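Local coordinates for protein geobacter metallireducens SMUG1 (Geobacter metallireducens, PDB 5H99) that is a SMUG1-type member of the uracil DNA glycosylase superfamily, built as a single alpha/beta domain with helices packed around a central parallel sheet, at residues P52-F57 against R182-I187; G6-S11 against P40-L45; V72-V77 against E111-R116. The protein carries 1 engineered substitution. All coordinates share one frame; numbering follows the deposited sequence.

Contact 1. Residues P52-F57 against R182-I187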
# COMPACT_ATOMS: atom_id res chain seq x y z
N PRO A 52 14.42 -11.46 -5.74
CA PRO A 52 14.69 -10.33 -4.85
C PRO A 52 14.34 -8.98 -5.48
O PRO A 52 14.36 -8.83 -6.70
CB PRO A 52 16.19 -10.44 -4.61
CG PRO A 52 16.70 -10.93 -5.93
CD PRO A 52 15.64 -11.88 -6.46
N LYS A 53 14.03 -8.00 -4.63
CA LYS A 53 13.86 -6.63 -5.08
C LYS A 53 15.07 -5.83 -4.61
O LYS A 53 15.70 -6.17 -3.61
CB LYS A 53 12.56 -6.01 -4.56
CG LYS A 53 11.32 -6.85 -4.85
CD LYS A 53 11.01 -6.91 -6.34
CE LYS A 53 9.71 -7.65 -6.60
NZ LYS A 53 9.57 -8.07 -8.01
N GLU A 54 15.40 -4.77 -5.34
CA GLU A 54 16.43 -3.87 -4.88
C GLU A 54 15.81 -2.76 -4.02
O GLU A 54 16.24 -2.53 -2.89
CB GLU A 54 17.22 -3.31 -6.07
CG GLU A 54 18.38 -2.40 -5.69
CD GLU A 54 19.08 -1.80 -6.90
OE1 GLU A 54 18.92 -2.32 -8.03
OE2 GLU A 54 19.84 -0.82 -6.72
N VAL A 55 14.80 -2.07 -4.56
CA VAL A 55 14.11 -1.02 -3.82
C VAL A 55 12.66 -1.38 -3.49
O VAL A 55 11.91 -1.83 -4.35
CB VAL A 55 14.11 0.32 -4.61
CG1 VAL A 55 13.32 1.39 -3.87
CG2 VAL A 55 15.53 0.78 -4.90
N LEU A 56 12.26 -1.17 -2.23
CA LEU A 56 10.88 -1.38 -1.83
C LEU A 56 10.18 -0.06 -1.52
O LEU A 56 10.54 0.63 -0.56
CB LEU A 56 10.79 -2.30 -0.60
CG LEU A 56 9.39 -2.50 0.01
CD1 LEU A 56 8.44 -3.15 -0.99
CD2 LEU A 56 9.44 -3.30 1.31
N PHE A 57 9.19 0.29 -2.34
CA PHE A 57 8.35 1.43 -2.05
C PHE A 57 7.29 1.00 -1.05
O PHE A 57 6.65 -0.04 -1.22
CB PHE A 57 7.70 1.99 -3.31
CG PHE A 57 8.62 2.82 -4.16
CD1 PHE A 57 8.97 4.10 -3.78
CD2 PHE A 57 9.11 2.32 -5.36
CE1 PHE A 57 9.81 4.87 -4.56
CE2 PHE A 57 9.96 3.09 -6.15
CZ PHE A 57 10.31 4.36 -5.75
N ARG A 182 14.45 -8.76 0.37
CA ARG A 182 15.86 -8.39 0.51
C ARG A 182 16.22 -7.09 -0.22
O ARG A 182 17.14 -7.09 -1.04
CB ARG A 182 16.76 -9.52 0.01
CG ARG A 182 16.47 -10.87 0.64
CD ARG A 182 17.38 -11.94 0.07
NE ARG A 182 18.79 -11.69 0.38
CZ ARG A 182 19.80 -12.41 -0.09
NH1 ARG A 182 19.57 -13.43 -0.90
NH2 ARG A 182 21.05 -12.10 0.25
N PRO A 183 15.51 -5.98 0.07
CA PRO A 183 15.81 -4.75 -0.67
C PRO A 183 17.03 -4.02 -0.13
O PRO A 183 17.33 -4.13 1.06
CB PRO A 183 14.54 -3.92 -0.46
CG PRO A 183 14.08 -4.32 0.89
CD PRO A 183 14.44 -5.78 1.06
N ARG A 184 17.71 -3.28 -0.99
CA ARG A 184 18.82 -2.44 -0.56
C ARG A 184 18.30 -1.18 0.11
O ARG A 184 18.87 -0.69 1.08
CB ARG A 184 19.71 -2.06 -1.75
CG ARG A 184 20.88 -1.17 -1.38
CD ARG A 184 21.70 -0.80 -2.61
NE ARG A 184 20.91 -0.04 -3.57
CZ ARG A 184 20.79 1.29 -3.56
NH1 ARG A 184 21.40 2.01 -2.63
NH2 ARG A 184 20.05 1.89 -4.48
N VAL A 185 17.19 -0.67 -0.42
CA VAL A 185 16.60 0.57 0.08
C VAL A 185 15.10 0.40 0.29
O VAL A 185 14.42 -0.24 -0.51
CB VAL A 185 16.85 1.75 -0.89
CG1 VAL A 185 16.33 3.05 -0.29
CG2 VAL A 185 18.33 1.88 -1.21
N VAL A 186 14.60 0.99 1.37
CA VAL A 186 13.17 1.03 1.62
C VAL A 186 12.72 2.48 1.58
O VAL A 186 13.14 3.30 2.40
CB VAL A 186 12.80 0.40 2.98
CG1 VAL A 186 11.33 0.64 3.29
CG2 VAL A 186 13.12 -1.09 2.98
N ILE A 187 11.86 2.80 0.62
CA ILE A 187 11.47 4.18 0.38
C ILE A 187 10.02 4.41 0.76
O ILE A 187 9.11 3.84 0.16
CB ILE A 187 11.68 4.58 -1.09
CG1 ILE A 187 13.14 4.36 -1.50
CG2 ILE A 187 11.28 6.03 -1.31
CD1 ILE A 187 13.47 4.88 -2.88
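The carbonyl oxygen of E54 accepts the backbone N-H of V185 just where the two strands come together, V185 N meeting E54 O at 3.2 Å in a nearly straight bond (165°). R184 N also comes to this oxygen, in the plane of the carbonyl but at a bent angle, and its 2.5 Å separation from E54 O is implausibly short, so that its length is doubtful. From here 55-57 and 185-187 run parallel as the middle pair of the four-stranded sheet. L56 carries the pairing in both directions: its N donates to V185 O at 2.9 Å, and its O accepts I187 N at 2.8 Å. V55 and F57 turn their own backbone bonds to R134 and F136 on the other side of the strand.

V55, F57, V185 and I187 share one face of the sheet. I187 CG1 stands beside its backbone N (chi1 -57°), which sends CD1 across to V55 CG1 at 3.6 Å, while the CG2 branch meets F57 CE1 obliquely at 3.8 Å. L56 and V186 point to the other face. There L56 CB lies 4.1 Å from P183 CB, and helix 160-181 covers both through T177, V178 and L181.

Toward solvent, the E54 and R184 side chains lie side by side, pointing the same way, R184 bending at chi3. E54 OE2 reaches the guanidinium edge at R184 NE, 3.4 Å away, a weak hydrogen bond within a salt bridge whose planes are 61° apart; E54 OE1 pairs with R134. The backbone N-H and C=O of buried L56 are thus both satisfied by strand 185-189, and a carboxylate shared between two arginines is probably held in its ionised form.

Contact 2. Residues G6-S11 against P40-L45; sequences GLAAIS and PHVAYL
S11 OG and H41 NE2 lie 2.8 Å apart in the hydrogen bond that joins helix 7-19 to helix 38-48, a roughly antiparallel helix pair whose short segments are inclined at 142° with axes 9.7 Å apart. The hydroxyl comes to the edge of the imidazole, near its plane. L45, one turn after H41, lies beside this bond: its CG sits 3.7 Å above the H41 ring plane, displaced toward the ring's margin, and its CD1 presses against S11 CB and OG.

Next come the apolar neighbours. L7 CB and L45 CB meet at 4.0 Å, and L45 CD1 also reaches A8 CA at 3.9 Å, lying against the backbone of the first helix. Nearer the surface, A8 CB touches V42 CG2 at 4.3 Å.

Further out, T177 and L180 of helix 160-181 contact L7 and I10, so helix 7-19 packs against helix 160-181 as well as helix 38-48, while F136 of sheet strand 135-139 meets both L7 and L45. H41 has CG anti to its backbone N (chi1 176°), carrying the ring toward the other helix; its rotation is then fixed from both ends, NE2 held by S11 and ND1 hydrogen-bonded to the carbonyl oxygen of G71.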
# COMPACT_ATOMS: atom_id res chain seq x y z
N GLY A 6 5.98 -17.12 0.66
CA GLY A 6 5.96 -15.88 -0.10
C GLY A 6 5.15 -14.73 0.47
O GLY A 6 4.68 -14.78 1.61
N LEU A 7 5.00 -13.68 -0.34
CA LEU A 7 4.29 -12.47 0.05
C LEU A 7 2.83 -12.71 0.42
O LEU A 7 2.29 -12.01 1.28
CB LEU A 7 4.35 -11.44 -1.08
CG LEU A 7 5.67 -10.72 -1.34
CD1 LEU A 7 5.58 -9.90 -2.61
CD2 LEU A 7 6.05 -9.84 -0.16
N ALA A 8 2.20 -13.68 -0.23
CA ALA A 8 0.79 -13.95 -0.00
C ALA A 8 0.54 -14.38 1.44
O ALA A 8 -0.47 -14.02 2.04
CB ALA A 8 0.28 -15.01 -0.97
N ALA A 9 1.48 -15.15 1.99
CA ALA A 9 1.39 -15.60 3.37
C ALA A 9 1.50 -14.41 4.32
O ALA A 9 0.79 -14.33 5.32
CB ALA A 9 2.48 -16.62 3.67
N ILE A 10 2.39 -13.48 3.98
CA ILE A 10 2.58 -12.27 4.77
C ILE A 10 1.31 -11.42 4.77
O ILE A 10 0.88 -10.94 5.82
CB ILE A 10 3.77 -11.44 4.23
CG1 ILE A 10 5.08 -12.21 4.40
CG2 ILE A 10 3.84 -10.10 4.94
CD1 ILE A 10 6.13 -11.86 3.38
N SER A 11 0.72 -11.23 3.59
CA SER A 11 -0.50 -10.44 3.47
C SER A 11 -1.69 -11.09 4.17
O SER A 11 -2.50 -10.40 4.78
CB SER A 11 -0.84 -10.19 2.00
OG SER A 11 -0.05 -9.15 1.47
N PRO A 40 -7.42 -9.96 -6.31
CA PRO A 40 -6.53 -9.11 -7.11
C PRO A 40 -5.23 -8.76 -6.39
O PRO A 40 -4.19 -8.62 -7.04
CB PRO A 40 -7.37 -7.85 -7.36
CG PRO A 40 -8.38 -7.84 -6.27
CD PRO A 40 -8.69 -9.26 -5.99
N HIS A 41 -5.30 -8.60 -5.07
CA HIS A 41 -4.12 -8.29 -4.27
C HIS A 41 -3.06 -9.38 -4.39
O HIS A 41 -1.87 -9.11 -4.57
CB HIS A 41 -4.50 -8.10 -2.80
CG HIS A 41 -3.33 -7.86 -1.90
ND1 HIS A 41 -2.66 -6.66 -1.86
CD2 HIS A 41 -2.72 -8.66 -1.00
CE1 HIS A 41 -1.68 -6.73 -0.98
NE2 HIS A 41 -1.70 -7.94 -0.44
N VAL A 42 -3.50 -10.63 -4.31
CA VAL A 42 -2.62 -11.79 -4.36
C VAL A 42 -2.16 -11.98 -5.80
O VAL A 42 -1.04 -12.46 -6.04
CB VAL A 42 -3.33 -13.06 -3.82
CG1 VAL A 42 -2.72 -14.33 -4.40
CG2 VAL A 42 -3.27 -13.08 -2.30
N ALA A 43 -3.00 -11.60 -6.76
CA ALA A 43 -2.57 -11.56 -8.15
C ALA A 43 -1.36 -10.64 -8.28
O ALA A 43 -0.34 -11.01 -8.85
CB ALA A 43 -3.70 -11.09 -9.05
N TYR A 44 -1.49 -9.44 -7.71
CA TYR A 44 -0.40 -8.46 -7.67
C TYR A 44 0.87 -9.02 -7.03
O TYR A 44 1.96 -8.96 -7.61
CB TYR A 44 -0.87 -7.21 -6.93
CG TYR A 44 0.19 -6.17 -6.67
CD1 TYR A 44 0.71 -5.40 -7.71
CD2 TYR A 44 0.67 -5.94 -5.39
CE1 TYR A 44 1.68 -4.45 -7.48
CE2 TYR A 44 1.64 -4.99 -5.15
CZ TYR A 44 2.14 -4.24 -6.19
OH TYR A 44 3.11 -3.29 -5.95
N LEU A 45 0.72 -9.59 -5.83
CA LEU A 45 1.86 -10.12 -5.08
C LEU A 45 2.57 -11.26 -5.81
O LEU A 45 3.80 -11.33 -5.82
CB LEU A 45 1.40 -10.63 -3.71
CG LEU A 45 0.67 -9.68 -2.76
CD1 LEU A 45 0.26 -10.43 -1.50
CD2 LEU A 45 1.53 -8.48 -2.42

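Contact 3. Residues V72-V77 against E111-R116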
# COMPACT_ATOMS: atom_id res chain seq x y z
N VAL A 72 -4.73 -3.35 -4.68
CA VAL A 72 -3.37 -3.05 -5.09
C VAL A 72 -2.95 -1.71 -4.50
O VAL A 72 -3.69 -0.74 -4.58
CB VAL A 72 -3.25 -3.01 -6.63
CG1 VAL A 72 -1.85 -2.60 -7.07
CG2 VAL A 72 -3.63 -4.35 -7.23
N PRO A 73 -1.76 -1.65 -3.88
CA PRO A 73 -1.30 -0.40 -3.27
C PRO A 73 -1.21 0.73 -4.29
O PRO A 73 -0.60 0.55 -5.34
CB PRO A 73 0.08 -0.77 -2.71
CG PRO A 73 0.51 -1.93 -3.55
CD PRO A 73 -0.75 -2.72 -3.74
N PHE A 74 -1.83 1.87 -3.97
CA PHE A 74 -1.96 2.99 -4.90
C PHE A 74 -2.70 2.55 -6.16
O PHE A 74 -2.55 3.15 -7.22
CB PHE A 74 -0.59 3.57 -5.26
CG PHE A 74 0.11 4.23 -4.12
CD1 PHE A 74 -0.15 5.55 -3.80
CD2 PHE A 74 1.03 3.53 -3.35
CE1 PHE A 74 0.50 6.17 -2.74
CE2 PHE A 74 1.67 4.14 -2.29
CZ PHE A 74 1.40 5.46 -1.98
N GLY A 75 -3.52 1.52 -6.03
CA GLY A 75 -4.08 0.85 -7.18
C GLY A 75 -5.30 1.50 -7.80
O GLY A 75 -6.43 1.07 -7.55
N GLU A 76 -5.07 2.54 -8.60
CA GLU A 76 -6.15 3.10 -9.40
C GLU A 76 -6.66 2.04 -10.36
O GLU A 76 -5.87 1.30 -10.95
CB GLU A 76 -5.67 4.33 -10.18
CG GLU A 76 -6.66 4.77 -11.24
CD GLU A 76 -6.02 5.53 -12.38
OE1 GLU A 76 -5.15 4.95 -13.08
OE2 GLU A 76 -6.41 6.69 -12.60
N VAL A 77 -7.98 1.97 -10.51
CA VAL A 77 -8.62 0.93 -11.32
C VAL A 77 -8.03 0.86 -12.73
O VAL A 77 -7.70 -0.22 -13.23
CB VAL A 77 -10.14 1.18 -11.43
CG1 VAL A 77 -10.77 0.22 -12.42
CG2 VAL A 77 -10.79 1.04 -10.06
N GLU A 111 -8.37 7.10 -8.41
CA GLU A 111 -7.43 7.45 -7.35
C GLU A 111 -6.21 8.15 -7.96
O GLU A 111 -5.29 7.48 -8.44
CB GLU A 111 -7.00 6.20 -6.58
CG GLU A 111 -6.01 6.44 -5.45
CD GLU A 111 -6.65 7.08 -4.23
OE1 GLU A 111 -7.89 7.03 -4.11
OE2 GLU A 111 -5.91 7.64 -3.39
N VAL A 112 -6.20 9.48 -7.94
CA VAL A 112 -5.23 10.26 -8.72
C VAL A 112 -3.84 10.22 -8.10
O VAL A 112 -2.85 10.48 -8.80
CB VAL A 112 -5.66 11.75 -8.90
CG1 VAL A 112 -7.13 11.93 -8.59
CG2 VAL A 112 -4.81 12.68 -8.03
N SER A 113 -3.73 9.96 -6.81
CA SER A 113 -2.42 9.73 -6.22
C SER A 113 -1.82 8.47 -6.82
O SER A 113 -0.64 8.44 -7.20
CB SER A 113 -2.51 9.63 -4.69
OG SER A 113 -2.87 8.32 -4.29
N GLY A 114 -2.63 7.42 -6.90
CA GLY A 114 -2.22 6.16 -7.50
C GLY A 114 -1.99 6.33 -8.99
O GLY A 114 -1.06 5.75 -9.55
N ARG A 115 -2.85 7.12 -9.62
CA ARG A 115 -2.73 7.43 -11.04
C ARG A 115 -1.40 8.09 -11.34
O ARG A 115 -0.74 7.76 -12.33
CB ARG A 115 -3.86 8.36 -11.48
CG ARG A 115 -3.97 8.55 -12.99
CD ARG A 115 -5.14 9.45 -13.35
NE ARG A 115 -4.86 10.85 -13.06
CZ ARG A 115 -5.73 11.69 -12.51
NH1 ARG A 115 -6.95 11.27 -12.18
NH2 ARG A 115 -5.39 12.95 -12.28
N ARG A 116 -1.05 9.06 -10.51
CA ARG A 116 0.17 9.84 -10.68
C ARG A 116 1.39 8.96 -10.44
O ARG A 116 2.34 8.98 -11.22
CB ARG A 116 0.17 11.05 -9.74
CG ARG A 116 1.37 11.96 -9.91
CD ARG A 116 1.16 12.78 -11.19
NE ARG A 116 2.24 13.72 -11.48
CZ ARG A 116 2.31 14.45 -12.59
NH1 ARG A 116 3.32 15.28 -12.78
NH2 ARG A 116 1.36 14.35 -13.51
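E76 places CG opposite its backbone N (chi1 168°) and stays extended beyond it, while R115 runs out from a CG anti to N (chi1 -170°) and bends at chi3 (75°). The two side chains thus meet crosswise: R115 CG and CD both lie 3.1 Å from E76 OE2, and the guanidinium carries on away, NE staying 4.5 Å from that oxygen, too far for a salt bridge. S110 OG makes the polar link between them, hydrogen-bonding both E76 OE2 and R115 NH1. E76 CB packs on E111 O at 3.6 Å. Both glutamates occupy N-cap positions, E76 before helix 77-82, where its OE1 weakly caps V79 N, and E111 before helix 112-125.

The loop reaches this helix through a type II beta turn, V72 to G75, with F74 at its third position. Having no side chain, G114 lets the turn come in closely, its CA lying 4.1 Å from F74 CA. The F74 ring is edge-on to the helix start, CD1 at 3.9 Å from S113 OG, and packs further against L117, W118 and V137. S113 OG in turn donates to E111 OE2 at 3.2 Å, using the lone pair that faces away from the other carboxylate oxygen.

In the fold
Contact 2 is complete first along the chain; helix 38-48 then leads into strand 55-59, the first half of contact 1. Contact 3 forms wholly within the long excursion that follows, before the chain returns through 182-187 to complete contact 1. The centres of contacts 1 and 2 are about 17 Å apart, those of 2 and 3 about 18 Å, and those of 1 and 3 about 20 Å. Contacts 2 and 3 touch directly, Y44 CE2 lying 3.6 Å from P73 CD, while contact 1 meets neither. Strand 135-139, beside 55-59 in the parallel sheet, has side chains against all three, so the sheet, the helix pair and the turn belong to one compact domain.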